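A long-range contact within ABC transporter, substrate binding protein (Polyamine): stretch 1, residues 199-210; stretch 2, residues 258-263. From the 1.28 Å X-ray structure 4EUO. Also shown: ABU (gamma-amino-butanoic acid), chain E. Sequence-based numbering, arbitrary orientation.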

# COMPACT_ATOMS: atom_id res chain seq x y z
N VAL A 199 -8.06 -4.37 4.66
CA VAL A 199 -6.93 -4.99 3.99
C VAL A 199 -6.62 -4.30 2.68
O VAL A 199 -7.46 -3.59 2.11
CB VAL A 199 -7.23 -6.50 3.71
CG1 VAL A 199 -7.42 -7.26 5.04
CG2 VAL A 199 -8.49 -6.65 2.86
N TRP A 200 -5.41 -4.53 2.16
CA TRP A 200 -5.01 -4.00 0.87
C TRP A 200 -5.84 -4.70 -0.19
O TRP A 200 -5.92 -5.94 -0.20
CB TRP A 200 -3.52 -4.26 0.63
CG TRP A 200 -2.58 -3.52 1.52
CD1 TRP A 200 -2.70 -2.24 1.96
CD2 TRP A 200 -1.31 -3.99 1.99
NE1 TRP A 200 -1.58 -1.87 2.69
CE2 TRP A 200 -0.70 -2.92 2.71
CE3 TRP A 200 -0.61 -5.20 1.86
CZ2 TRP A 200 0.55 -3.05 3.32
CZ3 TRP A 200 0.66 -5.30 2.41
CH2 TRP A 200 1.22 -4.24 3.15
N ASN A 201 -6.46 -3.94 -1.12
CA ASN A 201 -7.41 -4.56 -2.03
C ASN A 201 -6.83 -5.67 -2.89
O ASN A 201 -7.49 -6.70 -3.12
CB ASN A 201 -8.12 -3.50 -2.88
CG ASN A 201 -7.24 -2.90 -3.95
OD1 ASN A 201 -6.42 -2.00 -3.69
ND2 ASN A 201 -7.36 -3.42 -5.18
N GLY A 202 -5.62 -5.48 -3.36
CA GLY A 202 -4.99 -6.45 -4.24
C GLY A 202 -4.72 -7.77 -3.54
O GLY A 202 -4.66 -8.81 -4.20
N ARG A 203 -4.61 -7.77 -2.21
CA ARG A 203 -4.41 -9.04 -1.50
C ARG A 203 -5.67 -9.90 -1.58
O ARG A 203 -5.56 -11.13 -1.58
CB ARG A 203 -4.02 -8.77 -0.06
CG ARG A 203 -2.66 -8.10 0.06
CD ARG A 203 -1.53 -9.10 -0.21
NE ARG A 203 -0.25 -8.40 -0.35
CZ ARG A 203 0.93 -9.00 -0.31
NH1 ARG A 203 1.01 -10.31 -0.07
NH2 ARG A 203 2.05 -8.30 -0.41
N MET A 204 -6.85 -9.26 -1.68
CA MET A 204 -8.11 -10.00 -1.85
C MET A 204 -8.21 -10.48 -3.30
O MET A 204 -8.60 -11.64 -3.51
CB MET A 204 -9.30 -9.11 -1.48
CG MET A 204 -9.30 -8.64 -0.03
SD MET A 204 -9.26 -9.98 1.20
CE MET A 204 -7.46 -10.08 1.62
N THR A 205 -7.80 -9.67 -4.28
CA THR A 205 -7.75 -10.11 -5.67
C THR A 205 -6.87 -11.36 -5.76
O THR A 205 -7.25 -12.34 -6.42
CB THR A 205 -7.16 -9.01 -6.55
OG1 THR A 205 -8.07 -7.91 -6.51
CG2 THR A 205 -6.96 -9.46 -8.00
N ALA A 206 -5.70 -11.36 -5.09
CA ALA A 206 -4.80 -12.52 -5.17
C ALA A 206 -5.39 -13.75 -4.54
O ALA A 206 -5.23 -14.85 -5.09
CB ALA A 206 -3.47 -12.18 -4.55
N LEU A 207 -6.09 -13.61 -3.41
CA LEU A 207 -6.74 -14.75 -2.80
C LEU A 207 -7.75 -15.35 -3.77
O LEU A 207 -7.76 -16.57 -3.97
CB LEU A 207 -7.47 -14.36 -1.51
CG LEU A 207 -6.62 -14.34 -0.25
CD1 LEU A 207 -7.43 -13.80 0.92
CD2 LEU A 207 -6.04 -15.74 0.10
N GLU A 208 -8.57 -14.51 -4.41
CA GLU A 208 -9.58 -14.96 -5.38
C GLU A 208 -8.89 -15.65 -6.55
O GLU A 208 -9.40 -16.68 -7.02
CB GLU A 208 -10.41 -13.75 -5.87
CG GLU A 208 -11.47 -14.12 -6.90
CD GLU A 208 -12.42 -12.98 -7.22
OE1 GLU A 208 -13.15 -12.54 -6.30
OE2 GLU A 208 -12.43 -12.53 -8.38
N GLN A 209 -7.76 -15.13 -7.02
CA GLN A 209 -6.99 -15.67 -8.14
C GLN A 209 -6.50 -17.09 -7.78
O GLN A 209 -6.43 -17.98 -8.67
CB GLN A 209 -5.77 -14.80 -8.46
CG GLN A 209 -6.07 -13.54 -9.27
CD GLN A 209 -4.91 -12.56 -9.35
OE1 GLN A 209 -3.90 -12.67 -8.64
NE2 GLN A 209 -5.04 -11.56 -10.19
N SER A 210 -6.22 -17.34 -6.48
CA SER A 210 -5.76 -18.63 -5.97
C SER A 210 -6.92 -19.52 -5.57
O SER A 210 -6.72 -20.52 -4.89
CB SER A 210 -4.80 -18.44 -4.81
OG SER A 210 -4.17 -19.69 -4.53
N ABU E . 1.71 -0.56 0.82
CD ABU E . 0.77 -1.38 0.03
CB ABU E . 1.30 -2.77 -0.19
CG ABU E . 0.33 -3.54 -1.02
C ABU E . 0.65 -5.01 -1.22
O ABU E . -0.34 -5.81 -1.62
OXT ABU E . 1.80 -5.54 -0.89
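Stretch 2, residues 258-263: TATGYA

Stretch 2 is the end of a helix that unwinds onto the start of another. T258 to T260 are its last helical residues, G261 breaks it with a positive phi (phi/psi 90/7), and Y262 and A263 continue in extended conformation (Y262 -92/158, A263 -88/145). In stretch 1, V199 and W200 close a strand, and the chain then turns into the helix that runs to Q209. The two segments meet most closely at two glycines, the CA atoms of G202 and G261 lying 5.0 Å apart, and together they bury 324 Å². As stretch 2 runs forward its contacts run backward along stretch 1: A259 lies by Q209, T260 by T205 and G202, G261 by N201, and Y262 by N201, G202 and W200.

Both glycines are needed for this approach. A CB on G202 would stand 2.3 Å from Y262 CZ and 3.0 Å from T260 O; without one, G202 CA comes to 3.4 Å from T260 O. A CB on G261 would fall 2.6 Å from T205 OG1, and at these backbone angles it would also jam against the carbonyl oxygen of T260.

A direct hydrogen bond runs from N201 ND2 to G261 O, at 2.9 Å. N201 holds chi1 at 73° (p); its CA-to-CB bond points sideways, but the amide at its end comes nearer to stretch 2 and reaches that carbonyl, while OD1 lies at the edge of the Y262 ring, 3.2 Å from CE1.

Y262 supplies the largest covered area, 80 Å². Its CB also leaves sideways, and with chi1 at -70° (m) and chi2 at -51° the ring extends along the first turn of the stretch 1 helix. Y262 CE1 is 3.2 Å from G202 N, and Y262 OH is 3.4 Å from W200 CB. That hydroxyl donates a hydrogen bond to the ligand carboxylate, Y262 OH to ABU O at 2.6 Å. R203, whose CB points away from stretch 2, serves the same carboxylate: R203 NE bonds ABU O at 2.9 Å and R203 NH2 bonds ABU OXT at 2.8 Å, with OXT near the guanidinium plane. The W200 indole (chi1 -67°, m) leads away from stretch 2 and lays one face against the ligand, W200 CE3 lying 3.3 Å from ABU C.

T260 points its CB away and meets stretch 1 through its backbone, T260 O lying 3.5 Å from T205 CB. Its chi1 of 59° (p) places OG1 to accept a hydrogen bond from Y262 N at 3.0 Å, tying the turn across G261. Farther along, Q209 (chi1 -79°, m; chi2 169°, t) extends toward A259, with Q209 NE2 3.6 Å from A259 O. One water oxygen lies 3.0 Å from both G202 O and T260 O; another lies 2.4 Å from Q209 OE1 and 2.7 Å from A259 O, so each sits between the stretches.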

# COMPACT_ATOMS: atom_id res chain seq x y z
N THR A 258 -2.95 -5.29 -14.18
CA THR A 258 -3.67 -6.48 -14.60
C THR A 258 -3.35 -7.65 -13.67
O THR A 258 -4.26 -8.42 -13.34
CB THR A 258 -3.25 -6.82 -16.05
OG1 THR A 258 -3.66 -5.76 -16.89
CG2 THR A 258 -3.86 -8.14 -16.56
N ALA A 259 -2.08 -7.78 -13.25
CA ALA A 259 -1.63 -8.90 -12.42
C ALA A 259 -1.99 -8.76 -10.96
O ALA A 259 -1.93 -9.76 -10.24
CB ALA A 259 -0.13 -9.05 -12.54
N THR A 260 -2.32 -7.54 -10.48
CA THR A 260 -2.54 -7.36 -9.04
C THR A 260 -3.92 -6.92 -8.61
O THR A 260 -4.29 -7.15 -7.46
CB THR A 260 -1.60 -6.30 -8.46
OG1 THR A 260 -1.82 -5.06 -9.13
CG2 THR A 260 -0.14 -6.70 -8.54
N GLY A 261 -4.62 -6.17 -9.45
CA GLY A 261 -5.86 -5.52 -9.04
C GLY A 261 -5.61 -4.12 -8.46
O GLY A 261 -6.55 -3.48 -8.00
N TYR A 262 -4.37 -3.63 -8.53
CA TYR A 262 -4.05 -2.26 -8.11
C TYR A 262 -4.15 -1.36 -9.34
O TYR A 262 -4.10 -1.87 -10.47
CB TYR A 262 -2.63 -2.17 -7.50
CG TYR A 262 -2.56 -2.86 -6.16
CD1 TYR A 262 -3.48 -2.56 -5.16
CD2 TYR A 262 -1.61 -3.85 -5.90
CE1 TYR A 262 -3.44 -3.20 -3.93
CE2 TYR A 262 -1.57 -4.51 -4.67
CZ TYR A 262 -2.50 -4.19 -3.71
OH TYR A 262 -2.56 -4.88 -2.53
N ALA A 263 -4.34 -0.06 -9.15
CA ALA A 263 -4.45 0.86 -10.27
C ALA A 263 -3.09 1.36 -10.70
O ALA A 263 -2.19 1.58 -9.87
CB ALA A 263 -5.36 2.02 -9.91
O HOH W 1 -2.40 -9.03 -6.16
O HOH W 2 -2.28 -11.01 -7.90